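Local coordinates for putative nisin-resistance protein (Streptococcus agalactiae 515, PDB 4Y68) that probably protects the bacterium from the lantibiotic nisin, acting as a lipoprotein peptidase of family S41 that recognises and cleaves the peptide, at residues N77-Q80 with E81-Y85; Q92-S95 with K96-R100; F260-Y263 with D264-L268. All blocks are in the same frame, centred on the assembly; numbering follows the deposited sequence.

Contact 1 of 3, residues N77-Q80 with E81-Y85; sequences NIVQ and EAVRY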
loop_
_atom_site.group_PDB
_atom_site.type_symbol
_atom_site.label_atom_id
_atom_site.label_comp_id
_atom_site.label_asym_id
_atom_site.label_seq_id
_atom_site.Cartn_x
_atom_site.Cartn_y
_atom_site.Cartn_z
ATOM N N ASN A 77 19.248 0.900 -14.648
ATOM C CA ASN A 77 18.781 1.733 -15.764
ATOM C C ASN A 77 18.419 0.878 -16.972
ATOM O O ASN A 77 17.416 1.112 -17.622
ATOM C CB ASN A 77 19.836 2.766 -16.189
ATOM C CG ASN A 77 20.246 3.700 -15.060
ATOM O OD1 ASN A 77 19.577 3.792 -14.023
ATOM N ND2 ASN A 77 21.360 4.407 -15.261
ATOM N N ILE A 78 19.252 -0.112 -17.265
ATOM C CA ILE A 78 19.013 -1.001 -18.398
ATOM C C ILE A 78 17.740 -1.861 -18.257
ATOM O O ILE A 78 17.050 -2.087 -19.245
ATOM C CB ILE A 78 20.238 -1.917 -18.635
ATOM C CG1 ILE A 78 21.364 -1.115 -19.295
ATOM C CG2 ILE A 78 19.872 -3.096 -19.520
ATOM C CD1 ILE A 78 22.731 -1.755 -19.176
ATOM N N VAL A 79 17.401 -2.333 -17.057
ATOM C CA VAL A 79 16.210 -3.206 -16.939
ATOM C C VAL A 79 14.905 -2.457 -16.640
ATOM O O VAL A 79 13.852 -3.067 -16.463
ATOM C CB VAL A 79 16.413 -4.278 -15.847
ATOM C CG1 VAL A 79 17.669 -5.119 -16.144
ATOM C CG2 VAL A 79 16.507 -3.630 -14.472
ATOM N N GLN A 80 14.988 -1.134 -16.548
ATOM C CA GLN A 80 13.841 -0.295 -16.234
ATOM C C GLN A 80 12.644 -0.537 -17.164
ATOM O O GLN A 80 11.494 -0.632 -16.695
ATOM C CB GLN A 80 14.266 1.165 -16.284
ATOM C CG GLN A 80 13.218 2.184 -15.859
ATOM C CD GLN A 80 13.832 3.594 -15.704
ATOM O OE1 GLN A 80 14.917 3.873 -16.233
ATOM N NE2 GLN A 80 13.153 4.469 -14.960
ATOM N N GLU A 81 12.899 -0.631 -18.471
ATOM C CA GLU A 81 11.810 -0.851 -19.433
ATOM C C GLU A 81 11.149 -2.202 -19.151
ATOM O O GLU A 81 9.931 -2.334 -19.172
ATOM C CB GLU A 81 12.322 -0.784 -20.885
ATOM C CG GLU A 81 11.242 -1.050 -21.932
ATOM C CD GLU A 81 11.765 -1.229 -23.372
ATOM O OE1 GLU A 81 12.940 -1.619 -23.594
ATOM O OE2 GLU A 81 10.962 -0.982 -24.293
ATOM N N ALA A 82 11.973 -3.197 -18.867
ATOM C CA ALA A 82 11.507 -4.544 -18.583
ATOM C C ALA A 82 10.660 -4.573 -17.313
ATOM O O ALA A 82 9.632 -5.224 -17.266
ATOM C CB ALA A 82 12.704 -5.498 -18.456
ATOM N N VAL A 83 11.107 -3.867 -16.281
ATOM C CA VAL A 83 10.350 -3.803 -15.037
ATOM C C VAL A 83 9.014 -3.122 -15.271
ATOM O O VAL A 83 7.970 -3.628 -14.868
ATOM C CB VAL A 83 11.135 -3.062 -13.930
ATOM C CG1 VAL A 83 10.262 -2.833 -12.707
ATOM C CG2 VAL A 83 12.361 -3.869 -13.532
ATOM N N ARG A 84 9.050 -1.977 -15.938
ATOM C CA ARG A 84 7.839 -1.218 -16.220
ATOM C C ARG A 84 6.875 -2.013 -17.102
ATOM O O ARG A 84 5.668 -1.943 -16.909
ATOM C CB ARG A 84 8.194 0.124 -16.882
ATOM C CG ARG A 84 7.002 0.906 -17.433
ATOM C CD ARG A 84 5.912 1.087 -16.379
ATOM N NE ARG A 84 4.775 1.876 -16.844
ATOM C CZ ARG A 84 3.685 1.360 -17.405
ATOM N NH1 ARG A 84 3.597 0.050 -17.593
ATOM N NH2 ARG A 84 2.687 2.147 -17.789
ATOM N N TYR A 85 7.398 -2.793 -18.046
ATOM C CA TYR A 85 6.517 -3.566 -18.921
ATOM C C TYR A 85 6.024 -4.806 -18.200
ATOM O O TYR A 85 4.829 -5.119 -18.226
ATOM C CB TYR A 85 7.207 -3.974 -20.238
ATOM C CG TYR A 85 6.267 -4.746 -21.135
ATOM C CD1 TYR A 85 6.107 -6.118 -20.976
ATOM C CD2 TYR A 85 5.486 -4.094 -22.113
ATOM C CE1 TYR A 85 5.202 -6.840 -21.760
ATOM C CE2 TYR A 85 4.576 -4.812 -22.920
ATOM C CZ TYR A 85 4.450 -6.184 -22.733
ATOM O OH TYR A 85 3.581 -6.922 -23.494
HETATM O O HOH W 1 15.423 0.668 -19.624
HETATM O O HOH W 2 14.870 -3.294 -20.021
#
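Val79 and Val83 sit one turn apart on helix 72-87, at a kink that water has entered. On the packed side, Val83 N donates to Val79 O over 2.9 Å, an ordinary helical bond, and the two CG2 methyls approach to 4.3 Å. Val83 turns CG1 anti to its backbone N (chi1 172°), which leaves CG2 beside that N and 3.4 Å from Val79 O. Beta-branched valines and the small Ala82 suit this face, because helix 32-46 presses on it through Ile39 and Leu40. The other side is looser and more polar. Glu81 and Ala82 are the break in the helix: neither N makes the usual bond to the carbonyl four residues back, and waters bridge the pairs instead. One water donates to Asn77 O and accepts from Glu81 N, while a second links Ile78 O to Ala82 N. The inserted waters thus serve four backbone atoms, which is consistent with the bend here. Long, polar residues fit this exposed surface; Gln80 and Glu81 run out extended, and the Glu81 carboxylate makes a salt bridge with Arg61. Regular bonding, resumed at Val83, continues with Arg84 N to Gln80 O, 2.9 Å long and 168° at the hydrogen, and Arg84 CB lies 3.4 Å from that same Gln80 O.

Contact 2 of 3, residues Q92-S95 with K96-R100; sequences QILS and KETVR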
loop_
_atom_site.group_PDB
_atom_site.type_symbol
_atom_site.label_atom_id
_atom_site.label_comp_id
_atom_site.label_asym_id
_atom_site.label_seq_id
_atom_site.Cartn_x
_atom_site.Cartn_y
_atom_site.Cartn_z
ATOM N N GLN A 92 8.677 -0.888 -9.828
ATOM C CA GLN A 92 9.906 -0.109 -10.031
ATOM C C GLN A 92 11.091 -0.678 -9.266
ATOM O O GLN A 92 10.936 -1.561 -8.420
ATOM C CB GLN A 92 9.700 1.353 -9.616
ATOM C CG GLN A 92 9.232 1.533 -8.188
ATOM C CD GLN A 92 8.856 2.971 -7.876
ATOM O OE1 GLN A 92 9.386 3.892 -8.484
ATOM N NE2 GLN A 92 7.930 3.167 -6.934
ATOM N N ILE A 93 12.275 -0.169 -9.588
ATOM C CA ILE A 93 13.502 -0.480 -8.877
ATOM C C ILE A 93 13.933 0.766 -8.101
ATOM O O ILE A 93 14.162 1.827 -8.676
ATOM C CB ILE A 93 14.652 -0.933 -9.828
ATOM C CG1 ILE A 93 14.819 0.048 -10.999
ATOM C CG2 ILE A 93 14.392 -2.304 -10.394
ATOM C CD1 ILE A 93 14.179 -0.409 -12.347
ATOM N N LEU A 94 14.013 0.649 -6.787
ATOM C CA LEU A 94 14.519 1.747 -5.983
ATOM C C LEU A 94 15.948 1.446 -5.523
ATOM O O LEU A 94 16.225 0.382 -4.980
ATOM C CB LEU A 94 13.594 1.985 -4.798
ATOM C CG LEU A 94 12.133 2.101 -5.243
ATOM C CD1 LEU A 94 11.195 2.049 -4.061
ATOM C CD2 LEU A 94 11.943 3.390 -6.036
ATOM N N SER A 95 16.861 2.376 -5.777
ATOM C CA SER A 95 18.210 2.242 -5.282
ATOM C C SER A 95 18.153 2.337 -3.762
ATOM O O SER A 95 17.160 2.820 -3.192
ATOM C CB SER A 95 19.117 3.327 -5.866
ATOM O OG SER A 95 18.744 4.602 -5.369
ATOM N N LYS A 96 19.211 1.870 -3.116
ATOM C CA LYS A 96 19.322 1.944 -1.663
ATOM C C LYS A 96 19.098 3.360 -1.142
ATOM O O LYS A 96 18.408 3.554 -0.156
ATOM C CB LYS A 96 20.693 1.442 -1.204
ATOM C CG LYS A 96 20.749 1.171 0.297
ATOM C CD LYS A 96 22.146 0.834 0.813
ATOM C CE LYS A 96 22.072 0.476 2.305
ATOM N NZ LYS A 96 23.388 0.117 2.911
ATOM N N GLU A 97 19.671 4.349 -1.821
ATOM C CA GLU A 97 19.565 5.730 -1.374
ATOM C C GLU A 97 18.125 6.239 -1.471
ATOM O O GLU A 97 17.622 6.859 -0.530
ATOM C CB GLU A 97 20.510 6.630 -2.175
ATOM C CG GLU A 97 20.416 8.115 -1.809
ATOM C CD GLU A 97 20.824 8.427 -0.355
ATOM O OE1 GLU A 97 21.601 7.643 0.237
ATOM O OE2 GLU A 97 20.367 9.463 0.192
ATOM N N THR A 98 17.480 5.974 -2.606
ATOM C CA THR A 98 16.085 6.348 -2.844
ATOM C C THR A 98 15.159 5.710 -1.801
ATOM O O THR A 98 14.201 6.330 -1.342
ATOM C CB THR A 98 15.606 5.915 -4.257
ATOM O OG1 THR A 98 16.461 6.462 -5.272
ATOM C CG2 THR A 98 14.195 6.360 -4.508
ATOM N N VAL A 99 15.446 4.457 -1.448
ATOM C CA VAL A 99 14.644 3.735 -0.469
ATOM C C VAL A 99 14.743 4.400 0.910
ATOM O O VAL A 99 13.755 4.477 1.634
ATOM C CB VAL A 99 15.078 2.256 -0.362
ATOM C CG1 VAL A 99 14.566 1.631 0.929
ATOM C CG2 VAL A 99 14.596 1.478 -1.567
ATOM N N ARG A 100 15.930 4.892 1.262
ATOM C CA ARG A 100 16.103 5.539 2.558
ATOM C C ARG A 100 15.486 6.936 2.613
ATOM O O ARG A 100 14.851 7.279 3.607
ATOM C CB ARG A 100 17.575 5.623 2.944
ATOM C CG ARG A 100 17.795 5.176 4.375
ATOM C CD ARG A 100 19.232 5.305 4.809
ATOM N NE ARG A 100 19.606 6.692 5.068
ATOM C CZ ARG A 100 19.364 7.336 6.210
ATOM N NH1 ARG A 100 18.727 6.725 7.207
ATOM N NH2 ARG A 100 19.753 8.598 6.352
#
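Val99 meets the flat peptide group joining Ser95 to Lys96 at its carbonyl end: Val99 N donates to Ser95 O over 2.9 Å, nearly in line with the C=O bond (162°). The CG2 methyl of Val99 comes up to the same oxygen at 3.3 Å, and Thr98 CB lies 3.6 Å from it, so this acceptor is flanked by hydrocarbon besides the N-H that binds it. With no aromatic ring, carboxylate or guanidinium engaged across the contact, the peptide is the flat group that takes part.

Ser95 stands at the N-cap of helix 96-103, where a small hydroxyl residue can turn back toward the first turn. Its OG lies between the backbone N and the carbonyl carbon (chi1 68°), and from there it reaches Thr98 OG1 at 2.9 Å in a hydrogen bond that either hydroxyl could donate. Thr98 suits its position because its two branches do different work. OG1 faces the serine, while CG2 touches Leu94 CD2 at 4.0 Å. The Leu94 and Thr98 side chains cross at about a right angle.

Leu94 also presses its CB against Val99 CG2 at 3.4 Å, closer than carbons usually pack, so the apolar step from strand to helix is tight. Lys96 and Glu97 carry their charged ends away from this small apolar patch.

The chain turns sharply here, for strand 92-94 and the first turn of the helix run at 89° to each other. Strand 92-94 pairs antiparallel with strand 267-276, Ser95 touches Arg76 of helix 72-87, and Val99 packs on Arg267.

Contact 3 of 3, residues F260-Y263 with D264-L268; sequences FMLY and DGARL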
loop_
_atom_site.group_PDB
_atom_site.type_symbol
_atom_site.label_atom_id
_atom_site.label_comp_id
_atom_site.label_asym_id
_atom_site.label_seq_id
_atom_site.Cartn_x
_atom_site.Cartn_y
_atom_site.Cartn_z
ATOM N N PHE A 260 11.528 -7.239 -3.378
ATOM C CA PHE A 260 12.692 -8.122 -3.350
ATOM C C PHE A 260 13.954 -7.314 -3.067
ATOM O O PHE A 260 14.259 -6.353 -3.783
ATOM C CB PHE A 260 12.807 -8.895 -4.671
ATOM C CG PHE A 260 11.592 -9.727 -4.984
ATOM C CD1 PHE A 260 11.511 -11.046 -4.553
ATOM C CD2 PHE A 260 10.508 -9.173 -5.668
ATOM C CE1 PHE A 260 10.374 -11.801 -4.812
ATOM C CE2 PHE A 260 9.375 -9.923 -5.945
ATOM C CZ PHE A 260 9.303 -11.235 -5.511
ATOM N N MET A 261 14.644 -7.662 -1.983
ATOM C CA MET A 261 15.865 -6.954 -1.595
ATOM C C MET A 261 17.011 -7.455 -2.444
ATOM O O MET A 261 17.334 -8.641 -2.420
ATOM C CB MET A 261 16.193 -7.147 -0.116
ATOM C CG MET A 261 14.996 -6.953 0.812
ATOM S SD MET A 261 14.202 -5.340 0.677
ATOM C CE MET A 261 12.603 -5.695 1.406
ATOM N N LEU A 262 17.622 -6.550 -3.189
ATOM C CA LEU A 262 18.695 -6.928 -4.102
ATOM C C LEU A 262 20.053 -6.889 -3.401
ATOM O O LEU A 262 20.169 -6.414 -2.269
ATOM C CB LEU A 262 18.678 -6.008 -5.319
ATOM C CG LEU A 262 17.311 -6.005 -6.001
ATOM C CD1 LEU A 262 17.276 -4.993 -7.130
ATOM C CD2 LEU A 262 16.991 -7.416 -6.507
ATOM N N TYR A 263 21.087 -7.357 -4.095
ATOM C CA TYR A 263 22.376 -7.567 -3.457
ATOM C C TYR A 263 22.952 -6.340 -2.724
ATOM O O TYR A 263 23.537 -6.484 -1.662
ATOM C CB TYR A 263 23.377 -8.067 -4.483
ATOM C CG TYR A 263 24.581 -8.738 -3.858
ATOM C CD1 TYR A 263 25.695 -7.989 -3.489
ATOM C CD2 TYR A 263 24.603 -10.110 -3.628
ATOM C CE1 TYR A 263 26.812 -8.583 -2.927
ATOM C CE2 TYR A 263 25.724 -10.719 -3.063
ATOM C CZ TYR A 263 26.824 -9.941 -2.710
ATOM O OH TYR A 263 27.943 -10.501 -2.135
ATOM N N ASP A 264 22.764 -5.139 -3.260
ATOM C CA ASP A 264 23.408 -3.963 -2.680
ATOM C C ASP A 264 22.453 -3.086 -1.871
ATOM O O ASP A 264 22.753 -1.911 -1.628
ATOM C CB ASP A 264 24.048 -3.122 -3.789
ATOM C CG ASP A 264 23.026 -2.647 -4.805
ATOM O OD1 ASP A 264 21.970 -3.314 -4.938
ATOM O OD2 ASP A 264 23.264 -1.605 -5.455
ATOM N N GLY A 265 21.305 -3.639 -1.473
ATOM C CA GLY A 265 20.333 -2.869 -0.714
ATOM C C GLY A 265 19.295 -2.138 -1.563
ATOM O O GLY A 265 18.391 -1.468 -1.048
ATOM N N ALA A 266 19.409 -2.261 -2.877
ATOM C CA ALA A 266 18.349 -1.747 -3.726
ATOM C C ALA A 266 17.133 -2.673 -3.594
ATOM O O ALA A 266 17.281 -3.832 -3.223
ATOM C CB ALA A 266 18.820 -1.640 -5.161
ATOM N N ARG A 267 15.948 -2.147 -3.876
ATOM C CA ARG A 267 14.705 -2.928 -3.823
ATOM C C ARG A 267 13.977 -3.005 -5.156
ATOM O O ARG A 267 13.742 -1.983 -5.797
ATOM C CB ARG A 267 13.732 -2.330 -2.810
ATOM C CG ARG A 267 14.226 -2.233 -1.420
ATOM C CD ARG A 267 13.039 -1.919 -0.505
ATOM N NE ARG A 267 13.430 -1.852 0.900
ATOM C CZ ARG A 267 12.687 -1.286 1.849
ATOM N NH1 ARG A 267 11.511 -0.742 1.536
ATOM N NH2 ARG A 267 13.125 -1.265 3.111
ATOM N N LEU A 268 13.592 -4.209 -5.553
ATOM C CA LEU A 268 12.674 -4.393 -6.660
ATOM C C LEU A 268 11.258 -4.512 -6.107
ATOM O O LEU A 268 10.937 -5.498 -5.454
ATOM C CB LEU A 268 13.044 -5.633 -7.485
ATOM C CG LEU A 268 11.997 -6.148 -8.497
ATOM C CD1 LEU A 268 11.767 -5.183 -9.649
ATOM C CD2 LEU A 268 12.365 -7.534 -9.047
#
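Leu262 and Ala266 close a beta hairpin between strands 256-261 and 267-276: Leu262 N donates to Ala266 O over 2.7 Å, and Gly265 N returns a bond to Leu262 O at 3.1 Å. A type I turn from Leu262 to Gly265 followed by a G1 bulge makes this end. Gly265 has phi near 90°, where a side chain would jam against the preceding carbonyl, so glycine fits.

Further down the strands, Phe260 and Leu268 form a hydrogen-bonded pair, each N donating to the other's O. Their side chains lie side by side on one face, CD2 to CD2 at 4.2 Å, and Leu268 O sits at the edge of the phenyl ring, near its plane. On the other face Met261 runs alongside Arg267. The bend at chi2 (-58°) brings its SD within 3.6 Å of Arg267 NE, and CE lies over one face of the guanidinium.

In the next shell, Tyr35 of helix 32-46 packs against Leu262 and Ala266. Asp264 OD1 forms a hydrogen bond with Tyr35 OH and accepts a weak one from Ala266 N, while OD2 makes a salt bridge with Arg76 of helix 72-87. The chemistry is therefore divided: backbone bonds set the turn, apolar carbons line one face, and the Asp264 carboxylate ties the turn to both helices, with Arg76 probably favouring its ionised form.

Contacts 1 and 3 are partly buried, whereas contact 2 lies at the surface. Contact 1 stays within one helix, contact 2 joins a strand to a helix, and contact 3 joins two strands. Helix 72-87 ties them together: Val83 packs through CG1 on Leu268 CD1 of contact 3 and through CG2 on Ile93 of strand 92-94. Contacts 2 and 3 share a sheet, with a probable hydrogen bond from Arg267 N to Leu94 O at 2.8 Å. Their polar chemistry differs accordingly: bridging waters mend a broken helix in contact 1, two hydroxyls pair at a helix start in contact 2, and a carboxylate anchors a turn in contact 3.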